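Local coordinates for protein putative P450-like enzyme (Streptomyces himastatinicus ATCC 53653, PDB 5Z9J) that binds heme b and, as a cytochrome P450 family member, probably acts as a monooxygenase in bacterial secondary metabolism, at residues 53-58 and 77-82; 73-78 and 228-233; 153-158 and 187-192. One frame throughout, in Å; residues are numbered along the deposited sequence.

Contact 1 of 3, residues 53-58 and 77-82; sequences VFSSDT and HTDPPK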
loop_
_atom_site.group_PDB
_atom_site.type_symbol
_atom_site.label_atom_id
_atom_site.label_comp_id
_atom_site.label_asym_id
_atom_site.label_seq_id
_atom_site.Cartn_x
_atom_site.Cartn_y
_atom_site.Cartn_z
ATOM N N VAL A 53 0.404 23.231 0.934
ATOM C CA VAL A 53 0.709 23.424 2.345
ATOM C C VAL A 53 1.268 22.150 3.018
ATOM O O VAL A 53 2.163 22.235 3.861
ATOM C CB VAL A 53 -0.524 23.944 3.118
ATOM C CG1 VAL A 53 -0.282 23.846 4.610
ATOM C CG2 VAL A 53 -0.804 25.412 2.723
ATOM N N PHE A 54 0.723 20.978 2.685
ATOM C CA PHE A 54 1.177 19.729 3.311
ATOM C C PHE A 54 1.977 18.848 2.357
ATOM O O PHE A 54 1.420 18.014 1.661
ATOM C CB PHE A 54 -0.015 18.970 3.876
ATOM C CG PHE A 54 -0.723 19.728 4.992
ATOM C CD1 PHE A 54 -0.226 19.715 6.302
ATOM C CD2 PHE A 54 -1.849 20.482 4.717
ATOM C CE1 PHE A 54 -0.905 20.430 7.339
ATOM C CE2 PHE A 54 -2.516 21.213 5.737
ATOM C CZ PHE A 54 -2.037 21.179 7.042
ATOM N N SER A 55 3.287 19.030 2.378
ATOM C CA SER A 55 4.173 18.378 1.435
ATOM C C SER A 55 4.277 16.870 1.638
ATOM O O SER A 55 4.251 16.362 2.746
ATOM C CB SER A 55 5.559 19.023 1.545
ATOM O OG SER A 55 6.495 18.379 0.713
ATOM N N SER A 56 4.461 16.159 0.537
ATOM C CA SER A 56 4.723 14.734 0.590
ATOM C C SER A 56 6.230 14.463 0.579
ATOM O O SER A 56 6.671 13.314 0.675
ATOM C CB SER A 56 4.045 14.050 -0.588
ATOM O OG SER A 56 2.638 14.024 -0.372
ATOM N N ASP A 57 7.029 15.513 0.458
ATOM C CA ASP A 57 8.490 15.345 0.510
ATOM C C ASP A 57 8.955 15.404 1.951
ATOM O O ASP A 57 9.517 16.411 2.381
ATOM C CB ASP A 57 9.198 16.398 -0.341
ATOM C CG ASP A 57 10.720 16.209 -0.365
ATOM O OD1 ASP A 57 11.211 15.154 0.065
ATOM O OD2 ASP A 57 11.429 17.132 -0.798
ATOM N N THR A 58 8.718 14.342 2.713
ATOM C CA THR A 58 8.979 14.369 4.151
ATOM C C THR A 58 10.466 14.370 4.516
ATOM O O THR A 58 10.847 14.838 5.606
ATOM C CB THR A 58 8.299 13.177 4.842
ATOM O OG1 THR A 58 8.670 11.958 4.177
ATOM C CG2 THR A 58 6.764 13.325 4.801
ATOM N N HIS A 77 6.959 10.864 -3.303
ATOM C CA HIS A 77 7.497 11.880 -2.424
ATOM C C HIS A 77 7.775 13.168 -3.169
ATOM O O HIS A 77 8.553 13.972 -2.740
ATOM C CB HIS A 77 8.765 11.370 -1.732
ATOM C CG HIS A 77 8.493 10.281 -0.750
ATOM N ND1 HIS A 77 8.788 8.954 -0.993
ATOM C CD2 HIS A 77 7.865 10.313 0.450
ATOM C CE1 HIS A 77 8.399 8.225 0.040
ATOM N NE2 HIS A 77 7.838 9.027 0.931
ATOM N N THR A 78 7.093 13.374 -4.276
ATOM C CA THR A 78 7.308 14.552 -5.077
ATOM C C THR A 78 6.070 15.439 -5.053
ATOM O O THR A 78 4.954 14.927 -5.216
ATOM C CB THR A 78 7.613 14.134 -6.532
ATOM O OG1 THR A 78 8.748 13.254 -6.536
ATOM C CG2 THR A 78 7.891 15.329 -7.387
ATOM N N ASP A 79 6.271 16.753 -4.961
ATOM C CA ASP A 79 5.166 17.738 -4.921
ATOM C C ASP A 79 4.963 18.420 -6.276
ATOM O O ASP A 79 5.786 18.263 -7.176
ATOM C CB ASP A 79 5.426 18.838 -3.865
ATOM C CG ASP A 79 5.586 18.300 -2.494
ATOM O OD1 ASP A 79 4.963 17.279 -2.134
ATOM O OD2 ASP A 79 6.407 18.870 -1.768
ATOM N N PRO A 80 3.867 19.188 -6.428
ATOM C CA PRO A 80 3.834 20.039 -7.624
ATOM C C PRO A 80 4.999 21.032 -7.617
ATOM O O PRO A 80 5.517 21.337 -6.559
ATOM C CB PRO A 80 2.490 20.780 -7.511
ATOM C CG PRO A 80 2.040 20.584 -6.079
ATOM C CD PRO A 80 2.625 19.293 -5.629
ATOM N N PRO A 81 5.416 21.528 -8.786
ATOM C CA PRO A 81 4.853 21.279 -10.118
ATOM C C PRO A 81 5.403 20.022 -10.778
ATOM O O PRO A 81 4.936 19.645 -11.844
ATOM C CB PRO A 81 5.282 22.529 -10.900
ATOM C CG PRO A 81 6.628 22.866 -10.289
ATOM C CD PRO A 81 6.506 22.534 -8.829
ATOM N N LYS A 82 6.411 19.400 -10.182
ATOM C CA LYS A 82 7.034 18.238 -10.828
ATOM C C LYS A 82 6.267 16.917 -10.681
ATOM O O LYS A 82 6.465 16.006 -11.477
ATOM C CB LYS A 82 8.474 18.059 -10.333
ATOM C CG LYS A 82 9.432 19.075 -10.958
ATOM C CD LYS A 82 10.855 18.853 -10.512
ATOM C CE LYS A 82 11.036 19.163 -9.018
ATOM N NZ LYS A 82 10.824 20.616 -8.660
#

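Contact 2 of 3, residues 73-78 and 228-233; sequences GDFAHT and SNIANR. With HEM (protoporphyrin IX containing Fe), chain E.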
loop_
_atom_site.group_PDB
_atom_site.type_symbol
_atom_site.label_atom_id
_atom_site.label_comp_id
_atom_site.label_asym_id
_atom_site.label_seq_id
_atom_site.Cartn_x
_atom_site.Cartn_y
_atom_site.Cartn_z
ATOM N N GLY A 73 12.221 10.512 -9.366
ATOM C CA GLY A 73 11.348 9.553 -10.035
ATOM C C GLY A 73 10.348 8.957 -9.045
ATOM O O GLY A 73 9.305 8.445 -9.418
ATOM N N ASP A 74 10.667 9.044 -7.763
ATOM C CA ASP A 74 9.738 8.572 -6.747
ATOM C C ASP A 74 8.705 9.636 -6.525
ATOM O O ASP A 74 8.763 10.392 -5.539
ATOM C CB ASP A 74 10.446 8.224 -5.452
ATOM C CG ASP A 74 9.509 7.688 -4.417
ATOM O OD1 ASP A 74 8.344 7.424 -4.753
ATOM O OD2 ASP A 74 9.940 7.491 -3.267
ATOM N N PHE A 75 7.728 9.667 -7.420
ATOM C CA PHE A 75 6.711 10.707 -7.392
ATOM C C PHE A 75 5.798 10.627 -6.175
ATOM O O PHE A 75 5.022 11.541 -5.934
ATOM C CB PHE A 75 5.891 10.680 -8.680
ATOM C CG PHE A 75 5.261 9.377 -8.966
ATOM C CD1 PHE A 75 5.937 8.409 -9.705
ATOM C CD2 PHE A 75 3.978 9.100 -8.504
ATOM C CE1 PHE A 75 5.343 7.187 -9.982
ATOM C CE2 PHE A 75 3.368 7.880 -8.771
ATOM C CZ PHE A 75 4.061 6.906 -9.522
ATOM N N ALA A 76 5.883 9.545 -5.411
ATOM C CA ALA A 76 5.146 9.457 -4.148
ATOM C C ALA A 76 5.684 10.486 -3.152
ATOM O O ALA A 76 4.944 10.947 -2.250
ATOM C CB ALA A 76 5.229 8.033 -3.524
ATOM N N HIS A 77 6.959 10.864 -3.303
ATOM C CA HIS A 77 7.497 11.880 -2.424
ATOM C C HIS A 77 7.775 13.168 -3.169
ATOM O O HIS A 77 8.553 13.972 -2.740
ATOM C CB HIS A 77 8.765 11.370 -1.732
ATOM C CG HIS A 77 8.493 10.281 -0.750
ATOM N ND1 HIS A 77 8.788 8.954 -0.993
ATOM C CD2 HIS A 77 7.865 10.313 0.450
ATOM C CE1 HIS A 77 8.399 8.225 0.040
ATOM N NE2 HIS A 77 7.838 9.027 0.931
ATOM N N THR A 78 7.093 13.374 -4.276
ATOM C CA THR A 78 7.308 14.552 -5.077
ATOM C C THR A 78 6.070 15.439 -5.053
ATOM O O THR A 78 4.954 14.927 -5.216
ATOM C CB THR A 78 7.613 14.134 -6.532
ATOM O OG1 THR A 78 8.748 13.254 -6.536
ATOM C CG2 THR A 78 7.891 15.329 -7.387
ATOM N N SER A 228 14.355 3.231 -12.041
ATOM C CA SER A 228 14.476 2.390 -10.855
ATOM C C SER A 228 13.513 2.872 -9.743
ATOM O O SER A 228 12.772 2.086 -9.140
ATOM C CB SER A 228 15.924 2.389 -10.354
ATOM O OG SER A 228 16.141 1.399 -9.367
ATOM N N ASN A 229 13.467 4.172 -9.518
ATOM C CA ASN A 229 12.602 4.674 -8.444
ATOM C C ASN A 229 11.122 4.535 -8.773
ATOM O O ASN A 229 10.317 4.289 -7.884
ATOM C CB ASN A 229 12.980 6.114 -8.127
ATOM C CG ASN A 229 14.382 6.211 -7.532
ATOM O OD1 ASN A 229 14.762 5.406 -6.665
ATOM N ND2 ASN A 229 15.158 7.179 -8.002
ATOM N N ILE A 230 10.757 4.612 -10.050
ATOM C CA ILE A 230 9.380 4.353 -10.421
ATOM C C ILE A 230 9.040 2.878 -10.229
ATOM O O ILE A 230 8.047 2.564 -9.559
ATOM C CB ILE A 230 9.098 4.789 -11.865
ATOM C CG1 ILE A 230 9.099 6.328 -11.948
ATOM C CG2 ILE A 230 7.759 4.219 -12.370
ATOM C CD1 ILE A 230 9.184 6.868 -13.382
ATOM N N ALA A 231 9.850 1.971 -10.777
ATOM C CA ALA A 231 9.574 0.552 -10.576
ATOM C C ALA A 231 9.574 0.173 -9.077
ATOM O O ALA A 231 8.696 -0.559 -8.640
ATOM C CB ALA A 231 10.533 -0.286 -11.322
ATOM N N ASN A 232 10.499 0.708 -8.292
ATOM C CA ASN A 232 10.571 0.325 -6.907
ATOM C C ASN A 232 9.264 0.770 -6.269
ATOM O O ASN A 232 8.732 0.073 -5.446
ATOM C CB ASN A 232 11.633 1.084 -6.120
ATOM C CG ASN A 232 11.931 0.467 -4.736
ATOM O OD1 ASN A 232 11.149 -0.335 -4.186
ATOM N ND2 ASN A 232 12.819 1.187 -4.027
ATOM N N ARG A 233 8.777 1.953 -6.648
ATOM C CA ARG A 233 7.569 2.521 -6.026
ATOM C C ARG A 233 6.344 1.663 -6.387
ATOM O O ARG A 233 5.500 1.435 -5.537
ATOM C CB ARG A 233 7.342 3.997 -6.425
ATOM C CG ARG A 233 6.058 4.642 -5.782
ATOM C CD ARG A 233 6.041 4.426 -4.264
ATOM N NE ARG A 233 7.157 5.079 -3.579
ATOM C CZ ARG A 233 7.590 4.807 -2.342
ATOM N NH1 ARG A 233 7.040 3.846 -1.612
ATOM N NH2 ARG A 233 8.591 5.502 -1.824
HETATM C CHA HEM E . -0.687 5.736 -3.734
HETATM C CHB HEM E . -2.949 2.608 -0.886
HETATM C CHC HEM E . -2.288 -0.789 -4.265
HETATM C CHD HEM E . 0.763 2.037 -6.620
HETATM C C1A HEM E . -1.386 5.253 -2.651
HETATM C C2A HEM E . -1.843 5.985 -1.467
HETATM C C3A HEM E . -2.490 5.118 -0.683
HETATM C C4A HEM E . -2.446 3.803 -1.340
HETATM C CMA HEM E . -3.133 5.433 0.674
HETATM C CAA HEM E . -1.638 7.485 -1.173
HETATM C CBA HEM E . -0.220 7.765 -0.659
HETATM C CGA HEM E . -0.086 9.181 -0.085
HETATM O O1A HEM E . 0.960 9.524 0.520
HETATM O O2A HEM E . -0.992 10.020 -0.235
HETATM C C1B HEM E . -3.023 1.437 -1.588
HETATM C C2B HEM E . -3.808 0.298 -1.195
HETATM C C3B HEM E . -3.627 -0.642 -2.131
HETATM C C4B HEM E . -2.701 -0.118 -3.123
HETATM C CMB HEM E . -4.667 0.284 0.082
HETATM C CAB HEM E . -4.209 -2.056 -2.234
HETATM C CBB HEM E . -5.089 -2.559 -1.368
HETATM C C1C HEM E . -1.419 -0.331 -5.237
HETATM C C2C HEM E . -0.968 -1.069 -6.444
HETATM C C3C HEM E . -0.129 -0.264 -7.081
HETATM C C4C HEM E . -0.013 0.945 -6.305
HETATM C CMC HEM E . -1.467 -2.474 -6.829
HETATM C CAC HEM E . 0.697 -0.431 -8.378
HETATM C CBC HEM E . 0.640 -1.494 -9.168
HETATM C C1D HEM E . 0.680 3.260 -6.038
HETATM C C2D HEM E . 1.479 4.385 -6.420
HETATM C C3D HEM E . 1.007 5.528 -5.539
HETATM C C4D HEM E . -0.023 4.995 -4.695
HETATM C CMD HEM E . 2.591 4.442 -7.497
HETATM C CAD HEM E . 1.593 6.944 -5.518
HETATM C CBD HEM E . 0.826 7.860 -6.447
HETATM C CGD HEM E . 1.317 9.279 -6.223
HETATM O O1D HEM E . 2.016 9.553 -5.219
HETATM O O2D HEM E . 0.978 10.162 -7.052
HETATM N NA HEM E . -1.783 3.952 -2.514
HETATM N NB HEM E . -2.340 1.145 -2.764
HETATM N NC HEM E . -0.786 0.855 -5.216
HETATM N ND HEM E . -0.228 3.651 -5.034
HETATM FE FE HEM E . -1.365 2.456 -3.993
#

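Contact 3 of 3, residues 153-158 and 187-192; sequences RQWMDK and WEMRDY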
loop_
_atom_site.group_PDB
_atom_site.type_symbol
_atom_site.label_atom_id
_atom_site.label_comp_id
_atom_site.label_asym_id
_atom_site.label_seq_id
_atom_site.Cartn_x
_atom_site.Cartn_y
_atom_site.Cartn_z
ATOM N N ARG A 153 11.323 -10.248 -3.678
ATOM C CA ARG A 153 10.842 -10.589 -2.341
ATOM C C ARG A 153 11.953 -10.365 -1.313
ATOM O O ARG A 153 11.680 -9.948 -0.172
ATOM C CB ARG A 153 10.342 -12.038 -2.295
ATOM C CG ARG A 153 9.809 -12.475 -0.950
ATOM C CD ARG A 153 8.293 -12.340 -0.919
ATOM N NE ARG A 153 7.681 -12.602 0.384
ATOM C CZ ARG A 153 7.660 -11.752 1.407
ATOM N NH1 ARG A 153 8.218 -10.553 1.312
ATOM N NH2 ARG A 153 7.066 -12.107 2.534
ATOM N N GLN A 154 13.200 -10.543 -1.760
ATOM C CA GLN A 154 14.378 -10.228 -0.963
ATOM C C GLN A 154 14.434 -8.747 -0.625
ATOM O O GLN A 154 14.572 -8.366 0.538
ATOM C CB GLN A 154 15.648 -10.623 -1.729
ATOM C CG GLN A 154 16.935 -10.446 -0.945
ATOM C CD GLN A 154 18.168 -10.943 -1.688
ATOM O OE1 GLN A 154 18.070 -11.596 -2.734
ATOM N NE2 GLN A 154 19.341 -10.638 -1.141
ATOM N N TRP A 155 14.294 -7.919 -1.656
ATOM C CA TRP A 155 14.318 -6.477 -1.493
ATOM C C TRP A 155 13.167 -5.995 -0.617
ATOM O O TRP A 155 13.317 -5.035 0.134
ATOM C CB TRP A 155 14.230 -5.774 -2.851
ATOM C CG TRP A 155 15.421 -5.935 -3.755
ATOM C CD1 TRP A 155 16.631 -6.473 -3.446
ATOM C CD2 TRP A 155 15.501 -5.519 -5.124
ATOM N NE1 TRP A 155 17.465 -6.432 -4.548
ATOM C CE2 TRP A 155 16.789 -5.849 -5.587
ATOM C CE3 TRP A 155 14.599 -4.906 -6.002
ATOM C CZ2 TRP A 155 17.200 -5.578 -6.888
ATOM C CZ3 TRP A 155 15.010 -4.640 -7.297
ATOM C CH2 TRP A 155 16.298 -4.979 -7.727
ATOM N N MET A 156 12.057 -6.723 -0.638
ATOM C CA MET A 156 10.852 -6.273 0.027
ATOM C C MET A 156 10.862 -6.595 1.511
ATOM O O MET A 156 10.107 -5.996 2.274
ATOM C CB MET A 156 9.629 -6.923 -0.645
ATOM C CG MET A 156 8.241 -6.629 -0.032
ATOM S SD MET A 156 7.685 -4.938 -0.407
ATOM C CE MET A 156 7.898 -4.944 -2.185
ATOM N N ASP A 157 11.798 -7.428 1.949
ATOM C CA ASP A 157 11.935 -7.665 3.380
ATOM C C ASP A 157 12.931 -6.708 3.998
ATOM O O ASP A 157 12.806 -6.367 5.175
ATOM C CB ASP A 157 12.368 -9.094 3.648
ATOM C CG ASP A 157 11.305 -10.062 3.314
ATOM O OD1 ASP A 157 10.281 -9.636 2.742
ATOM O OD2 ASP A 157 11.498 -11.238 3.611
ATOM N N LYS A 158 13.887 -6.258 3.192
ATOM C CA LYS A 158 14.805 -5.210 3.595
ATOM C C LYS A 158 14.061 -3.888 3.773
ATOM O O LYS A 158 14.348 -3.107 4.683
ATOM C CB LYS A 158 15.934 -5.064 2.580
ATOM C CG LYS A 158 16.932 -6.222 2.606
ATOM C CD LYS A 158 18.020 -6.034 1.560
ATOM C CE LYS A 158 19.052 -7.148 1.603
ATOM N NZ LYS A 158 20.163 -6.943 0.597
ATOM N N TRP A 187 21.234 1.421 -4.921
ATOM C CA TRP A 187 22.257 1.192 -5.927
ATOM C C TRP A 187 22.138 -0.178 -6.551
ATOM O O TRP A 187 22.344 -0.335 -7.748
ATOM C CB TRP A 187 23.643 1.364 -5.336
ATOM C CG TRP A 187 24.118 2.780 -5.292
ATOM C CD1 TRP A 187 23.734 3.793 -6.112
ATOM C CD2 TRP A 187 25.118 3.327 -4.418
ATOM N NE1 TRP A 187 24.414 4.948 -5.795
ATOM C CE2 TRP A 187 25.271 4.689 -4.759
ATOM C CE3 TRP A 187 25.891 2.798 -3.376
ATOM C CZ2 TRP A 187 26.161 5.534 -4.093
ATOM C CZ3 TRP A 187 26.777 3.639 -2.713
ATOM C CH2 TRP A 187 26.905 4.991 -3.076
ATOM N N GLU A 188 21.724 -1.159 -5.765
ATOM C CA GLU A 188 21.549 -2.488 -6.318
ATOM C C GLU A 188 20.363 -2.549 -7.263
ATOM O O GLU A 188 20.452 -3.117 -8.349
ATOM C CB GLU A 188 21.377 -3.519 -5.201
ATOM C CG GLU A 188 20.995 -4.898 -5.712
ATOM C CD GLU A 188 20.756 -5.907 -4.612
ATOM O OE1 GLU A 188 21.257 -5.718 -3.483
ATOM O OE2 GLU A 188 20.034 -6.883 -4.877
ATOM N N MET A 189 19.293 -1.883 -6.898
ATOM C CA MET A 189 18.133 -1.786 -7.763
ATOM C C MET A 189 18.389 -0.974 -9.012
ATOM O O MET A 189 17.918 -1.312 -10.085
ATOM C CB MET A 189 16.962 -1.169 -6.992
ATOM C CG MET A 189 16.692 -1.884 -5.701
ATOM S SD MET A 189 15.080 -1.510 -4.960
ATOM C CE MET A 189 15.515 -0.193 -3.856
ATOM N N ARG A 190 19.137 0.108 -8.858
ATOM C CA ARG A 190 19.399 0.976 -9.971
ATOM C C ARG A 190 20.184 0.171 -11.010
ATOM O O ARG A 190 19.889 0.241 -12.192
ATOM C CB ARG A 190 20.184 2.207 -9.554
ATOM C CG ARG A 190 20.307 3.230 -10.677
ATOM C CD ARG A 190 21.578 4.026 -10.566
ATOM N NE ARG A 190 22.619 3.207 -9.954
ATOM C CZ ARG A 190 23.527 2.514 -10.638
ATOM N NH1 ARG A 190 23.528 2.539 -11.968
ATOM N NH2 ARG A 190 24.433 1.795 -9.986
ATOM N N ASP A 191 21.096 -0.664 -10.543
ATOM C CA ASP A 191 21.933 -1.416 -11.493
ATOM C C ASP A 191 21.136 -2.566 -12.054
ATOM O O ASP A 191 21.332 -2.956 -13.193
ATOM C CB ASP A 191 23.179 -1.950 -10.803
ATOM N N TYR A 192 20.107 -2.979 -11.329
ATOM C CA TYR A 192 19.200 -3.977 -11.863
ATOM C C TYR A 192 18.343 -3.405 -12.979
ATOM O O TYR A 192 18.369 -3.917 -14.122
ATOM C CB TYR A 192 18.297 -4.530 -10.773
ATOM C CG TYR A 192 17.263 -5.474 -11.308
ATOM C CD1 TYR A 192 17.582 -6.798 -11.548
ATOM C CD2 TYR A 192 15.959 -5.046 -11.569
ATOM C CE1 TYR A 192 16.650 -7.684 -12.035
ATOM C CE2 TYR A 192 15.014 -5.925 -12.059
ATOM C CZ TYR A 192 15.373 -7.248 -12.290
ATOM O OH TYR A 192 14.463 -8.151 -12.771
#

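Contact 1 of 3, residues 53-58 and 77-82
Asp79 takes both hydrogen bonds that cross this contact, from Ser55 and Ser56. Ser55 OG donates to Asp79 OD2 at 2.5 Å. The backbone N of Ser56 donates to Asp79 OD1 at 2.9 Å, with an N-H...O angle of 160°. Each oxygen uses its syn lone pair, so the carboxylate faces two neighbouring residues with both oxygens and cannot turn without giving up a bond. Ser55 OG also accepts from Asp57 N at 2.9 Å, which makes an ST turn. OG stands anti to its own backbone N (chi1 176°), and from there it serves both partners.

Weaker contacts lie around His77. The carbonyl O of Ser56 sits in the ring plane at the His77 edge, 3.2 Å from CD2. Ser56 O also takes a CA-H...O contact from His77 CA at 3.5 Å. Asp57 CB packs 3.5 Å from His77 O. The ring is held elsewhere, through ND1 to Asp74.

The contact joins the end of strand 54-55, an outermost strand of the mixed sheet, to the loop before helix 82-93. Ser56 also touches Arg289 and His345, both heme-binding residues, so this is the border of the P450 heme site.

Contact 2 of 3, residues 73-78 and 228-233
Arg233 and Asp74 both start with CG anti to the backbone N, and the arginine chain then bends at chi2 (51°) and chi3 (63°). Its guanidinium comes side-on to the carboxylate. Arg233 NE donates to Asp74 OD1 at 2.9 Å, and Arg233 NH2 donates to Asp74 OD2 at 2.8 Å in a nearly straight bond (175°). This is a two-nitrogen salt bridge, with the two planes moderately tilted against each other.

Asp74 OD2 takes a second donor, His77 ND1, at 2.9 Å. The histidine reaches OD2 from above the carboxylate plane, on the face opposite to NH2. His77 CE1 lies 3.3 Å from Arg233 NH2, with the two side chains crossing at about a right angle. Ala76 CB lies 3.5 Å from Arg233 NE. An alanine in place of Arg233 would probably leave the Asp74 carboxylate without its charged mate, held chiefly by His77 ND1, and Asn237 without its bond from NH1.

Further along, Gly73 O lies 3.3 Å from Ile230 CG1, which also meets the edge of the Phe75 ring. Arg233 NH1 goes on to Asn237, a heme-binding residue. Phe75 CE2 is 3.4 Å from the heme propionate carbon CBD, and Arg233 CG packs near the methyl CMD. The salt bridge therefore ties the loop before helix 82-93 to helix 224-238 at the rim of the P450 heme pocket.

Contact 3 of 3, residues 153-158 and 187-192
Trp155 reaches from its helix to Glu188, Met189 and Tyr192, and each meets a different part of the indole. Glu188 is at the edge. Trp155 NE1 donates to Glu188 OE2 at 2.6 Å, with an N-H...O angle of 162°. The oxygen lies near the ring plane, but NE1 stands above the carboxylate plane, and the two planes are steeply inclined. Glu188 CG is anti to its backbone N and the chain beyond runs extended, which carries the carboxylate across to the indole.

Met189 covers one face. Its CG lies 3.5 Å from the centroid of the six-membered ring of Trp155, almost on the ring normal, in a CH-pi contact. Met189 SD sits obliquely beside it, 3.6 Å from Trp155 CE3, a Met-aromatic contact. This is the interface of two roughly antiparallel helices of the P450 fold, 147-163 and 172-202, whose short segments run at 153° with axes 12.3 Å apart at closest approach.

The edge of Trp155 points to the Tyr192 face in a T-shaped pair, planes at 88° and centroids 5.5 Å apart. Trp155 CH2 also touches Tyr192 CB at 3.7 Å. Ser228 and Asn232 of helix 224-238 pack against Met189.

Following the chain from the N terminus, contact 1 opens at strand 54-55 and closes a short loop at 77-82. Contact 2 begins on the stretch where contact 1 ends, at 73-78, and shares His77 and Thr78 with it. Ser56 of contact 1 packs on Ala76 of contact 2. Contact 2 then closes a long loop at 228-233. Contact 3 lies inside that loop and closes a smaller one between helices 147-163 and 172-202. Contacts 2 and 3 touch where Ser228 and Asn232 meet Met189. Contacts 1 and 3 stay about 12 Å apart at their nearest atoms. Together they connect the sheet edge, the loop beside the heme, helix 224-238 and the helix pair packed on it through Met189.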